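Local coordinates for cycloalternan-forming enzyme (Listeria monocytogenes serovar 1/2a, PDB 5F7U), which is a glycoside hydrolase family 31 protein with a TIM barrel and several beta domains that binds glucose units and magnesium ions, at residues W368-E373 with I657-S662; N372-E377 with S670-P675; T395-E400 with M451-W456. The protein carries 1 engineered substitution. All coordinates share one frame; numbering follows the deposited sequence.

Interaction 1 (W368-E373 with I657-S662). With MG (magnesium ion), chain J; GLC (alpha-D-glucopyranose), chain F; GLC (alpha-D-glucopyranose), chain B.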
loop_
_atom_site.group_PDB
_atom_site.type_symbol
_atom_site.label_atom_id
_atom_site.label_comp_id
_atom_site.label_asym_id
_atom_site.label_seq_id
_atom_site.Cartn_x
_atom_site.Cartn_y
_atom_site.Cartn_z
ATOM N N TRP A 368 9.435 8.831 11.210
ATOM C CA TRP A 368 10.663 9.133 10.483
ATOM C C TRP A 368 10.773 10.617 10.201
ATOM O O TRP A 368 9.831 11.202 9.677
ATOM C CB TRP A 368 10.685 8.431 9.134
ATOM C CG TRP A 368 10.774 6.949 9.178
ATOM C CD1 TRP A 368 9.832 6.080 9.654
ATOM C CD2 TRP A 368 11.848 6.154 8.664
ATOM N NE1 TRP A 368 10.273 4.770 9.479
ATOM C CE2 TRP A 368 11.510 4.796 8.888
ATOM C CE3 TRP A 368 13.080 6.458 8.061
ATOM C CZ2 TRP A 368 12.344 3.736 8.508
ATOM C CZ3 TRP A 368 13.934 5.376 7.691
ATOM C CH2 TRP A 368 13.542 4.039 7.913
ATOM N N MET A 369 11.930 11.208 10.528
ATOM C CA MET A 369 12.212 12.635 10.228
ATOM C C MET A 369 13.183 12.754 9.074
ATOM O O MET A 369 14.208 12.078 9.044
ATOM C CB MET A 369 12.846 13.318 11.442
ATOM C CG MET A 369 12.073 13.055 12.725
ATOM S SD MET A 369 12.396 14.293 14.000
ATOM C CE MET A 369 14.186 14.207 14.119
ATOM N N SER A 370 12.890 13.656 8.146
ATOM C CA SER A 370 13.711 13.789 6.941
ATOM C C SER A 370 13.574 15.218 6.431
ATOM O O SER A 370 12.521 15.824 6.613
ATOM C CB SER A 370 13.238 12.792 5.877
ATOM O OG SER A 370 13.960 12.942 4.656
ATOM N N ALA A 371 14.621 15.728 5.782
ATOM C CA ALA A 371 14.584 17.017 5.063
ATOM C C ALA A 371 15.805 17.090 4.186
ATOM O O ALA A 371 16.937 16.950 4.676
ATOM C CB ALA A 371 14.557 18.211 6.024
ATOM N N ASN A 372 15.595 17.333 2.891
ATOM C CA ASN A 372 16.736 17.416 1.994
ATOM C C ASN A 372 17.716 18.514 2.412
ATOM O O ASN A 372 18.920 18.388 2.164
ATOM C CB ASN A 372 16.294 17.615 0.541
ATOM C CG ASN A 372 17.439 17.455 -0.431
ATOM O OD1 ASN A 372 18.004 18.458 -0.911
ATOM N ND2 ASN A 372 17.817 16.206 -0.709
ATOM N N GLU A 373 17.210 19.576 3.042
ATOM C CA GLU A 373 18.064 20.697 3.473
ATOM C C GLU A 373 19.086 20.395 4.588
ATOM O O GLU A 373 20.003 21.199 4.817
ATOM C CB GLU A 373 17.222 21.922 3.843
ATOM C CG GLU A 373 16.393 21.772 5.112
ATOM C CD GLU A 373 15.374 22.893 5.259
ATOM O OE1 GLU A 373 14.390 22.939 4.477
ATOM O OE2 GLU A 373 15.557 23.733 6.182
ATOM N N ILE A 657 3.480 3.494 7.625
ATOM C CA ILE A 657 4.754 4.162 7.933
ATOM C C ILE A 657 4.516 5.672 7.957
ATOM O O ILE A 657 3.966 6.240 6.997
ATOM C CB ILE A 657 5.867 3.832 6.894
ATOM C CG1 ILE A 657 6.097 2.312 6.706
ATOM C CG2 ILE A 657 7.172 4.586 7.204
ATOM C CD1 ILE A 657 6.679 1.573 7.914
ATOM N N MET A 658 4.930 6.312 9.043
ATOM C CA MET A 658 4.728 7.752 9.259
ATOM C C MET A 658 6.055 8.477 9.043
ATOM O O MET A 658 7.058 8.144 9.689
ATOM C CB MET A 658 4.226 8.003 10.690
ATOM C CG MET A 658 3.800 9.444 10.943
ATOM S SD MET A 658 3.430 9.709 12.685
ATOM C CE MET A 658 2.767 11.366 12.531
ATOM N N GLN A 659 6.071 9.456 8.120
ATOM C CA GLN A 659 7.344 10.094 7.711
ATOM C C GLN A 659 7.079 11.498 7.167
ATOM O O GLN A 659 6.209 11.659 6.301
ATOM C CB GLN A 659 8.023 9.250 6.604
ATOM C CG GLN A 659 9.391 9.752 6.094
ATOM C CD GLN A 659 9.400 10.308 4.673
ATOM O OE1 GLN A 659 10.481 10.519 4.106
ATOM N NE2 GLN A 659 8.223 10.554 4.082
ATOM N N PHE A 660 7.804 12.498 7.670
ATOM C CA PHE A 660 7.804 13.841 7.024
ATOM C C PHE A 660 9.084 14.052 6.251
ATOM O O PHE A 660 10.129 13.465 6.583
ATOM C CB PHE A 660 7.482 15.020 8.003
ATOM C CG PHE A 660 8.541 15.290 9.058
ATOM C CD1 PHE A 660 9.731 15.973 8.734
ATOM C CD2 PHE A 660 8.329 14.913 10.402
ATOM C CE1 PHE A 660 10.691 16.244 9.714
ATOM C CE2 PHE A 660 9.294 15.172 11.386
ATOM C CZ PHE A 660 10.472 15.854 11.042
ATOM N N HIS A 661 9.006 14.900 5.226
ATOM C CA HIS A 661 10.118 15.075 4.289
ATOM C C HIS A 661 9.918 16.381 3.518
ATOM O O HIS A 661 8.783 16.911 3.430
ATOM C CB HIS A 661 10.190 13.852 3.332
ATOM C CG HIS A 661 11.320 13.906 2.349
ATOM N ND1 HIS A 661 12.618 14.199 2.715
ATOM C CD2 HIS A 661 11.334 13.732 1.003
ATOM C CE1 HIS A 661 13.388 14.198 1.635
ATOM N NE2 HIS A 661 12.637 13.908 0.582
ATOM N N SER A 662 11.019 16.918 2.987
ATOM C CA SER A 662 10.954 18.123 2.180
ATOM C C SER A 662 11.999 18.099 1.077
ATOM O O SER A 662 13.103 17.595 1.265
ATOM C CB SER A 662 11.093 19.393 3.035
ATOM O OG SER A 662 12.276 19.333 3.824
HETATM MG MG MG J . 21.360 22.772 5.537
HETATM C C1 GLC F . 14.153 12.173 -5.347
HETATM C C2 GLC F . 13.276 11.666 -4.182
HETATM C C3 GLC F . 13.093 12.712 -3.063
HETATM C C4 GLC F . 14.459 13.245 -2.603
HETATM C C5 GLC F . 15.366 13.580 -3.796
HETATM C C6 GLC F . 16.782 13.958 -3.396
HETATM O O2 GLC F . 12.053 11.116 -4.681
HETATM O O3 GLC F . 12.410 12.152 -1.928
HETATM O O4 GLC F . 14.281 14.422 -1.793
HETATM O O5 GLC F . 15.432 12.534 -4.787
HETATM O O6 GLC F . 17.426 14.419 -4.600
HETATM C C1 GLC B . 18.178 15.632 -4.352
HETATM C C2 GLC B . 18.767 16.158 -5.668
HETATM C C3 GLC B . 19.980 15.329 -6.108
HETATM C C4 GLC B . 21.003 15.199 -4.979
HETATM C C5 GLC B . 20.293 14.600 -3.755
HETATM C C6 GLC B . 21.199 14.334 -2.560
HETATM O O2 GLC B . 17.785 16.094 -6.703
HETATM O O3 GLC B . 20.594 15.921 -7.258
HETATM O O4 GLC B . 22.078 14.359 -5.415
HETATM O O5 GLC B . 19.209 15.467 -3.360
HETATM O O6 GLC B . 21.610 15.586 -2.003
HETATM O O HOH W 1 11.133 18.048 5.991
HETATM O O HOH W 2 13.076 10.487 3.580
HETATM O O HOH W 3 14.262 20.668 2.902
HETATM O O HOH W 4 19.526 23.721 6.607
HETATM O O HOH W 5 22.460 24.438 6.432
HETATM O O HOH W 6 21.202 23.455 3.320
#
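The seam that closes the TIM barrel lies here, where the first strand, 367-369, meets the last, 657-660, and both run on into loops that reach the glycan pocket. The backbones pair in parallel around Trp-368: its N donates to Met-658 O at 2.9 Å, nearly straight at 165°, and its carbonyl O receives Phe-660 N at 3.1 Å, almost along the C=O axis. Past the strand ends the segments stay side by side, and Asn-372 N donates to Ser-662 O (3.0 Å). Trp-368 and Gln-659 point into the barrel, CB of the first against CG of the second, while Trp-368 NE1 bonds to Ala-364 O and Gln-659 NE2 to Asp-631. Met-369 and Phe-660 occupy the outer face side by side. The phenyl group takes the crowded first torsion (chi1 68°), so that one ring face lies under Met-369 CA, a CH-pi contact of 4.0 Å to the ring centroid; Met-369 CB reaches CZ of Phe-660 at 3.5 Å, and its sulfur lies obliquely to the ring in a Met-aromatic contact. At the C-terminal mouth, where TIM barrels carry their sites, Ser-370 OG swings anti to its own N and meets His-661 ND1 at 2.7 Å in a bent, weak bond. The far nitrogen of that imidazole, NE2, donates to O4 of chain F glucose at 2.9 Å and also pairs with O3. Asn-372 ND2 serves both O5 of chain B glucose and Glu-400. A water accepts hydrogen bonds from Glu-373 N and Ser-662 OG and donates one to Glu-373 OE1, and Glu-373 O binds magnesium at 2.2 Å.

Interaction 2 (N372-E377 with S670-P675). With MG (magnesium ion), chain J; GLC (alpha-D-glucopyranose), chain B.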
loop_
_atom_site.group_PDB
_atom_site.type_symbol
_atom_site.label_atom_id
_atom_site.label_comp_id
_atom_site.label_asym_id
_atom_site.label_seq_id
_atom_site.Cartn_x
_atom_site.Cartn_y
_atom_site.Cartn_z
ATOM N N ASN A 372 15.595 17.333 2.891
ATOM C CA ASN A 372 16.736 17.416 1.994
ATOM C C ASN A 372 17.716 18.514 2.412
ATOM O O ASN A 372 18.920 18.388 2.164
ATOM C CB ASN A 372 16.294 17.615 0.541
ATOM C CG ASN A 372 17.439 17.455 -0.431
ATOM O OD1 ASN A 372 18.004 18.458 -0.911
ATOM N ND2 ASN A 372 17.817 16.206 -0.709
ATOM N N GLU A 373 17.210 19.576 3.042
ATOM C CA GLU A 373 18.064 20.697 3.473
ATOM C C GLU A 373 19.086 20.395 4.588
ATOM O O GLU A 373 20.003 21.199 4.817
ATOM C CB GLU A 373 17.222 21.922 3.843
ATOM C CG GLU A 373 16.393 21.772 5.112
ATOM C CD GLU A 373 15.374 22.893 5.259
ATOM O OE1 GLU A 373 14.390 22.939 4.477
ATOM O OE2 GLU A 373 15.557 23.733 6.182
ATOM N N TRP A 374 18.902 19.273 5.289
ATOM C CA TRP A 374 19.849 18.864 6.326
ATOM C C TRP A 374 21.122 18.377 5.647
ATOM O O TRP A 374 21.135 17.315 4.999
ATOM C CB TRP A 374 19.243 17.765 7.197
ATOM C CG TRP A 374 18.040 18.211 7.973
ATOM C CD1 TRP A 374 17.643 19.509 8.242
ATOM C CD2 TRP A 374 17.083 17.360 8.601
ATOM N NE1 TRP A 374 16.479 19.496 8.992
ATOM C CE2 TRP A 374 16.129 18.196 9.240
ATOM C CE3 TRP A 374 16.931 15.962 8.684
ATOM C CZ2 TRP A 374 15.021 17.681 9.930
ATOM C CZ3 TRP A 374 15.828 15.452 9.399
ATOM C CH2 TRP A 374 14.902 16.310 10.002
ATOM N N ASP A 375 22.181 19.175 5.753
ATOM C CA ASP A 375 23.387 18.901 4.973
ATOM C C ASP A 375 24.675 19.073 5.751
ATOM O O ASP A 375 25.752 19.156 5.152
ATOM C CB ASP A 375 23.427 19.781 3.701
ATOM C CG ASP A 375 23.710 21.259 4.007
ATOM O OD1 ASP A 375 23.256 21.779 5.058
ATOM O OD2 ASP A 375 24.372 21.912 3.165
ATOM N N ARG A 376 24.567 19.141 7.073
ATOM C CA ARG A 376 25.745 19.305 7.924
ATOM C C ARG A 376 25.428 18.843 9.331
ATOM O O ARG A 376 24.263 18.707 9.700
ATOM C CB ARG A 376 26.227 20.768 7.920
ATOM C CG ARG A 376 25.183 21.786 8.388
ATOM C CD ARG A 376 25.575 23.191 7.914
ATOM N NE ARG A 376 25.204 23.383 6.508
ATOM C CZ ARG A 376 25.759 24.264 5.675
ATOM N NH1 ARG A 376 26.761 25.051 6.067
ATOM N NH2 ARG A 376 25.327 24.341 4.422
ATOM N N GLU A 377 26.473 18.609 10.116
ATOM C CA GLU A 377 26.304 18.159 11.493
ATOM C C GLU A 377 25.412 19.071 12.324
ATOM O O GLU A 377 24.588 18.581 13.094
ATOM C CB GLU A 377 27.670 18.026 12.146
ATOM C CG GLU A 377 28.253 16.672 11.835
ATOM C CD GLU A 377 29.757 16.582 12.024
ATOM O OE1 GLU A 377 30.462 17.613 12.186
ATOM O OE2 GLU A 377 30.229 15.435 11.952
ATOM N N SER A 670 13.197 27.855 6.088
ATOM C CA SER A 670 13.215 26.394 6.060
ATOM C C SER A 670 11.950 25.812 5.443
ATOM O O SER A 670 10.842 26.285 5.723
ATOM C CB SER A 670 13.337 25.841 7.475
ATOM O OG SER A 670 13.378 24.416 7.446
ATOM N N GLU A 671 12.131 24.748 4.670
ATOM C CA GLU A 671 11.010 24.000 4.113
ATOM C C GLU A 671 10.685 22.721 4.879
ATOM O O GLU A 671 9.828 21.955 4.430
ATOM C CB GLU A 671 11.283 23.664 2.634
ATOM C CG GLU A 671 11.224 24.872 1.694
ATOM C CD GLU A 671 9.838 25.489 1.539
ATOM O OE1 GLU A 671 8.810 24.850 1.819
ATOM O OE2 GLU A 671 9.765 26.649 1.119
ATOM N N GLU A 672 11.320 22.487 6.036
ATOM C CA GLU A 672 11.020 21.262 6.807
ATOM C C GLU A 672 9.516 21.094 7.028
ATOM O O GLU A 672 8.829 22.039 7.467
ATOM C CB GLU A 672 11.615 21.301 8.209
ATOM C CG GLU A 672 13.115 21.261 8.322
ATOM C CD GLU A 672 13.550 21.310 9.779
ATOM O OE1 GLU A 672 12.725 21.098 10.727
ATOM O OE2 GLU A 672 14.734 21.624 9.986
ATOM N N ARG A 673 9.021 19.882 6.782
ATOM C CA ARG A 673 7.654 19.533 7.157
ATOM C C ARG A 673 7.602 18.962 8.587
ATOM O O ARG A 673 6.728 18.168 8.930
ATOM C CB ARG A 673 7.052 18.563 6.137
ATOM C CG ARG A 673 6.265 19.252 5.012
ATOM C CD ARG A 673 7.166 20.017 4.064
ATOM N NE ARG A 673 6.457 20.392 2.835
ATOM C CZ ARG A 673 6.819 21.394 2.038
ATOM N NH1 ARG A 673 7.878 22.161 2.339
ATOM N NH2 ARG A 673 6.111 21.650 0.930
ATOM N N SER A 674 8.541 19.387 9.427
ATOM C CA SER A 674 8.508 19.056 10.849
ATOM C C SER A 674 7.407 19.875 11.544
ATOM O O SER A 674 7.034 20.950 11.042
ATOM C CB SER A 674 9.867 19.416 11.444
ATOM O OG SER A 674 10.079 20.812 11.335
ATOM N N PRO A 675 6.905 19.405 12.721
ATOM C CA PRO A 675 5.814 20.171 13.345
ATOM C C PRO A 675 6.276 21.529 13.867
ATOM O O PRO A 675 5.511 22.484 13.788
ATOM C CB PRO A 675 5.321 19.265 14.479
ATOM C CG PRO A 675 6.439 18.297 14.728
ATOM C CD PRO A 675 7.113 18.100 13.392
HETATM MG MG MG J . 21.360 22.772 5.537
HETATM C C1 GLC B . 18.178 15.632 -4.352
HETATM C C2 GLC B . 18.767 16.158 -5.668
HETATM C C3 GLC B . 19.980 15.329 -6.108
HETATM C C4 GLC B . 21.003 15.199 -4.979
HETATM C C5 GLC B . 20.293 14.600 -3.755
HETATM C C6 GLC B . 21.199 14.334 -2.560
HETATM O O2 GLC B . 17.785 16.094 -6.703
HETATM O O3 GLC B . 20.594 15.921 -7.258
HETATM O O4 GLC B . 22.078 14.359 -5.415
HETATM O O5 GLC B . 19.209 15.467 -3.360
HETATM O O6 GLC B . 21.610 15.586 -2.003
HETATM O O HOH W 7 16.657 23.104 8.637
HETATM O O HOH W 4 19.526 23.721 6.607
HETATM O O HOH W 5 22.460 24.438 6.432
HETATM O O HOH W 6 21.202 23.455 3.320
#
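A magnesium site lies near the glycan pocket, and this contact ties its loop, 372-377, to the loop 670-675 that follows the last barrel strand. Glu-373 has two roles: its backbone O is a metal ligand, whereas its side chain turns to the other loop. CG sits in the crowded position between N and the carbonyl carbon (chi1 69°), and the extended chain delivers the carboxylate to two donors of the other loop. Glu-671 N binds OE1 of Glu-373 at 2.9 Å on the syn lone pair. Ser-670 OG donates a hydrogen bond to Glu-373 OE2 at 2.6 Å, arriving from above the carboxylate plane, and the same hydroxyl accepts Glu-672 N at 3.2 Å, which closes an ST turn. A second link runs from Trp-374 NE1 to Glu-672 OE2, 2.9 Å and nearly straight (169°). The oxygen lies in the indole plane, but the carboxylate is turned across the ring edge, its plane 83° from the indole's, so the N-H meets OE2 from above the carboxylate plane. The other oxygen of Glu-672, OE1, accepts from Ser-674 OG on its anti lone pair. Glu-373 OE2 and Glu-672 OE2 approach to 4.4 Å; a water that donates to both probably eases the repulsion, which might otherwise favour protonation of one of them. On the metal side Asp-375 OD1 binds magnesium at 2.2 Å, with Asp-379 and three waters completing the shell, and Arg-376 grips Asp-375 side-on through NE and NH2. Glu-671 is held in turn by Arg-673 NH1 and by Arg-681. Both loops lead straight into helices: Arg-376 is the N-cap residue of 377-389, against which Trp-374 leans through Asp-379 and Ala-383, and Ser-674 is that of 675-682, packing on Phe-660 of strand 657-660.

Interaction 3 (T395-E400 with M451-W456). With GLC (alpha-D-glucopyranose), chain F; GLC (alpha-D-glucopyranose), chain B.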
loop_
_atom_site.group_PDB
_atom_site.type_symbol
_atom_site.label_atom_id
_atom_site.label_comp_id
_atom_site.label_asym_id
_atom_site.label_seq_id
_atom_site.Cartn_x
_atom_site.Cartn_y
_atom_site.Cartn_z
ATOM N N THR A 395 11.620 7.875 15.745
ATOM C CA THR A 395 12.515 6.707 15.763
ATOM C C THR A 395 13.371 6.560 14.512
ATOM O O THR A 395 14.345 5.800 14.516
ATOM C CB THR A 395 11.745 5.397 15.985
ATOM O OG1 THR A 395 10.775 5.237 14.947
ATOM C CG2 THR A 395 11.064 5.402 17.364
ATOM N N GLY A 396 12.997 7.261 13.440
ATOM C CA GLY A 396 13.735 7.166 12.178
ATOM C C GLY A 396 14.270 8.515 11.745
ATOM O O GLY A 396 13.666 9.546 12.016
ATOM N N PHE A 397 15.415 8.502 11.061
ATOM C CA PHE A 397 16.103 9.731 10.672
ATOM C C PHE A 397 16.718 9.491 9.298
ATOM O O PHE A 397 17.352 8.452 9.061
ATOM C CB PHE A 397 17.190 10.089 11.700
ATOM C CG PHE A 397 17.684 11.513 11.597
ATOM C CD1 PHE A 397 18.604 11.892 10.620
ATOM C CD2 PHE A 397 17.258 12.472 12.519
ATOM C CE1 PHE A 397 19.041 13.215 10.525
ATOM C CE2 PHE A 397 17.697 13.799 12.437
ATOM C CZ PHE A 397 18.593 14.173 11.443
ATOM N N VAL A 398 16.508 10.420 8.379
ATOM C CA VAL A 398 17.026 10.225 7.026
ATOM C C VAL A 398 17.990 11.356 6.709
ATOM O O VAL A 398 17.690 12.510 7.017
ATOM C CB VAL A 398 15.897 10.227 5.959
ATOM C CG1 VAL A 398 16.474 9.984 4.554
ATOM C CG2 VAL A 398 14.811 9.190 6.285
ATOM N N LEU A 399 19.136 11.022 6.106
ATOM C CA LEU A 399 20.003 12.044 5.509
ATOM C C LEU A 399 20.090 11.834 4.016
ATOM O O LEU A 399 20.419 10.741 3.563
ATOM C CB LEU A 399 21.421 12.024 6.106
ATOM C CG LEU A 399 21.587 12.693 7.469
ATOM C CD1 LEU A 399 23.045 12.536 7.857
ATOM C CD2 LEU A 399 21.221 14.172 7.379
ATOM N N GLU A 400 19.818 12.897 3.266
ATOM C CA GLU A 400 19.943 12.872 1.824
ATOM C C GLU A 400 21.172 13.608 1.362
ATOM O O GLU A 400 21.981 13.048 0.596
ATOM C CB GLU A 400 18.695 13.454 1.158
ATOM C CG GLU A 400 17.453 12.626 1.432
ATOM C CD GLU A 400 16.303 12.941 0.505
ATOM O OE1 GLU A 400 16.196 14.103 0.031
ATOM O OE2 GLU A 400 15.500 12.012 0.254
ATOM N N MET A 451 16.856 7.173 17.892
ATOM C CA MET A 451 16.551 7.120 16.469
ATOM C C MET A 451 17.579 6.290 15.715
ATOM O O MET A 451 18.611 5.910 16.255
ATOM C CB MET A 451 16.436 8.524 15.865
ATOM C CG MET A 451 15.548 9.459 16.664
ATOM S SD MET A 451 15.284 11.047 15.878
ATOM C CE MET A 451 14.640 11.928 17.299
ATOM N N ASN A 452 17.260 6.010 14.463
ATOM C CA ASN A 452 18.011 5.124 13.607
ATOM C C ASN A 452 18.113 5.839 12.285
ATOM O O ASN A 452 17.147 6.439 11.822
ATOM C CB ASN A 452 17.241 3.822 13.424
ATOM C CG ASN A 452 16.996 3.099 14.727
ATOM O OD1 ASN A 452 17.767 2.241 15.069
ATOM N ND2 ASN A 452 15.944 3.474 15.477
ATOM N N ILE A 453 19.284 5.786 11.671
ATOM C CA ILE A 453 19.554 6.685 10.547
ATOM C C ILE A 453 19.743 5.910 9.250
ATOM O O ILE A 453 20.424 4.889 9.231
ATOM C CB ILE A 453 20.788 7.588 10.839
ATOM C CG1 ILE A 453 20.947 8.687 9.767
ATOM C CG2 ILE A 453 22.081 6.773 11.019
ATOM C CD1 ILE A 453 21.834 9.844 10.227
ATOM N N VAL A 454 19.150 6.398 8.171
ATOM C CA VAL A 454 19.399 5.820 6.841
ATOM C C VAL A 454 20.013 6.875 5.909
ATOM O O VAL A 454 19.770 8.079 6.084
ATOM C CB VAL A 454 18.129 5.157 6.203
ATOM C CG1 VAL A 454 17.544 4.106 7.146
ATOM C CG2 VAL A 454 17.081 6.182 5.834
ATOM N N LEU A 455 20.841 6.429 4.963
ATOM C CA LEU A 455 21.485 7.342 4.006
ATOM C C LEU A 455 20.959 7.134 2.587
ATOM O O LEU A 455 20.769 6.014 2.137
ATOM C CB LEU A 455 23.016 7.127 4.018
ATOM C CG LEU A 455 23.734 7.352 5.351
ATOM C CD1 LEU A 455 25.241 7.214 5.117
ATOM C CD2 LEU A 455 23.413 8.729 5.932
ATOM N N TRP A 456 20.787 8.236 1.874
ATOM C CA TRP A 456 20.244 8.243 0.506
ATOM C C TRP A 456 21.255 7.639 -0.470
ATOM O O TRP A 456 22.475 7.910 -0.369
ATOM C CB TRP A 456 19.966 9.692 0.148
ATOM C CG TRP A 456 19.222 10.026 -1.130
ATOM C CD1 TRP A 456 17.860 10.193 -1.271
ATOM C CD2 TRP A 456 19.802 10.323 -2.414
ATOM N NE1 TRP A 456 17.569 10.569 -2.572
ATOM C CE2 TRP A 456 18.737 10.663 -3.288
ATOM C CE3 TRP A 456 21.115 10.345 -2.910
ATOM C CZ2 TRP A 456 18.949 11.008 -4.634
ATOM C CZ3 TRP A 456 21.323 10.680 -4.273
ATOM C CH2 TRP A 456 20.240 11.006 -5.107
HETATM C C1 GLC F . 14.153 12.173 -5.347
HETATM C C2 GLC F . 13.276 11.666 -4.182
HETATM C C3 GLC F . 13.093 12.712 -3.063
HETATM C C4 GLC F . 14.459 13.245 -2.603
HETATM C C5 GLC F . 15.366 13.580 -3.796
HETATM C C6 GLC F . 16.782 13.958 -3.396
HETATM O O2 GLC F . 12.053 11.116 -4.681
HETATM O O3 GLC F . 12.410 12.152 -1.928
HETATM O O4 GLC F . 14.281 14.422 -1.793
HETATM O O5 GLC F . 15.432 12.534 -4.787
HETATM O O6 GLC F . 17.426 14.419 -4.600
HETATM C C1 GLC B . 18.178 15.632 -4.352
HETATM C C2 GLC B . 18.767 16.158 -5.668
HETATM C C3 GLC B . 19.980 15.329 -6.108
HETATM C C4 GLC B . 21.003 15.199 -4.979
HETATM C C5 GLC B . 20.293 14.600 -3.755
HETATM C C6 GLC B . 21.199 14.334 -2.560
HETATM O O2 GLC B . 17.785 16.094 -6.703
HETATM O O3 GLC B . 20.594 15.921 -7.258
HETATM O O4 GLC B . 22.078 14.359 -5.415
HETATM O O5 GLC B . 19.209 15.467 -3.360
HETATM O O6 GLC B . 21.610 15.586 -2.003
#
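Strands 396-399 and 452-456 are the second and third staves of the TIM barrel, parallel neighbours in exact register that cross at -26°. Their middle is the tight part. Val-454 N donates to Phe-397 O at 2.9 Å and Leu-399 N to Val-454 O at 3.0 Å, both nearly along the C=O axis. On the outer face the CD1 methyl of Ile-453, its CG1 anti to N, lies 3.8 Å from CD1 of Phe-397 and close to CD1 of Leu-399, touching both; helices 377-389 and 439-448 cover this layer. Met-451 puts its sulfur at the edge of the Phe-397 ring. Inward, Val-398 and Val-454 meet methyl to methyl, CG2 to CG2 at 3.8 Å, and both touch Trp-368. The start of the pair is looser: the backbone bonds Asn-452 N to Thr-395 O and Phe-397 N to Asn-452 O are bent and weak. Here, at the partly exposed Asn-452, the side chain adds a straighter bond, ND2 of Asn-452 reaching Thr-395 O at 3.0 Å and 171°, in the amide plane. The opposite end opens on the glycan. Trp-456, CG anti to N, offers one indole face to C5 of chain B glucose and touches C6 of chain F glucose with NE1. Glu-400 crosses it obliquely, carboxylate 66° from the ring plane, OE2 lying 3.3 Å from Trp-456 CD1 and salt-bridged to Lys-535. The other carboxylate oxygen, Glu-400 OE1, accepts the O4 hydroxyl of chain F glucose at 2.7 Å.

All three contacts belong to the same TIM barrel. Interaction 1 joins its first and last strands, interaction 3 its second and third, and strands 367-369 and 396-399 lie side by side, so the centres are about 9 Å apart. Interaction 2 continues from interaction 1 past the strand ends, sharing Asn-372 and Glu-373, its centre about 8 Å from that of interaction 1 and about 12 Å from that of interaction 3. Along the chain, interaction 3 is nested inside the long loop closed by the other two. Residues from distant parts of the sequence are thus gathered at one mouth around the glucose units, with magnesium beside them.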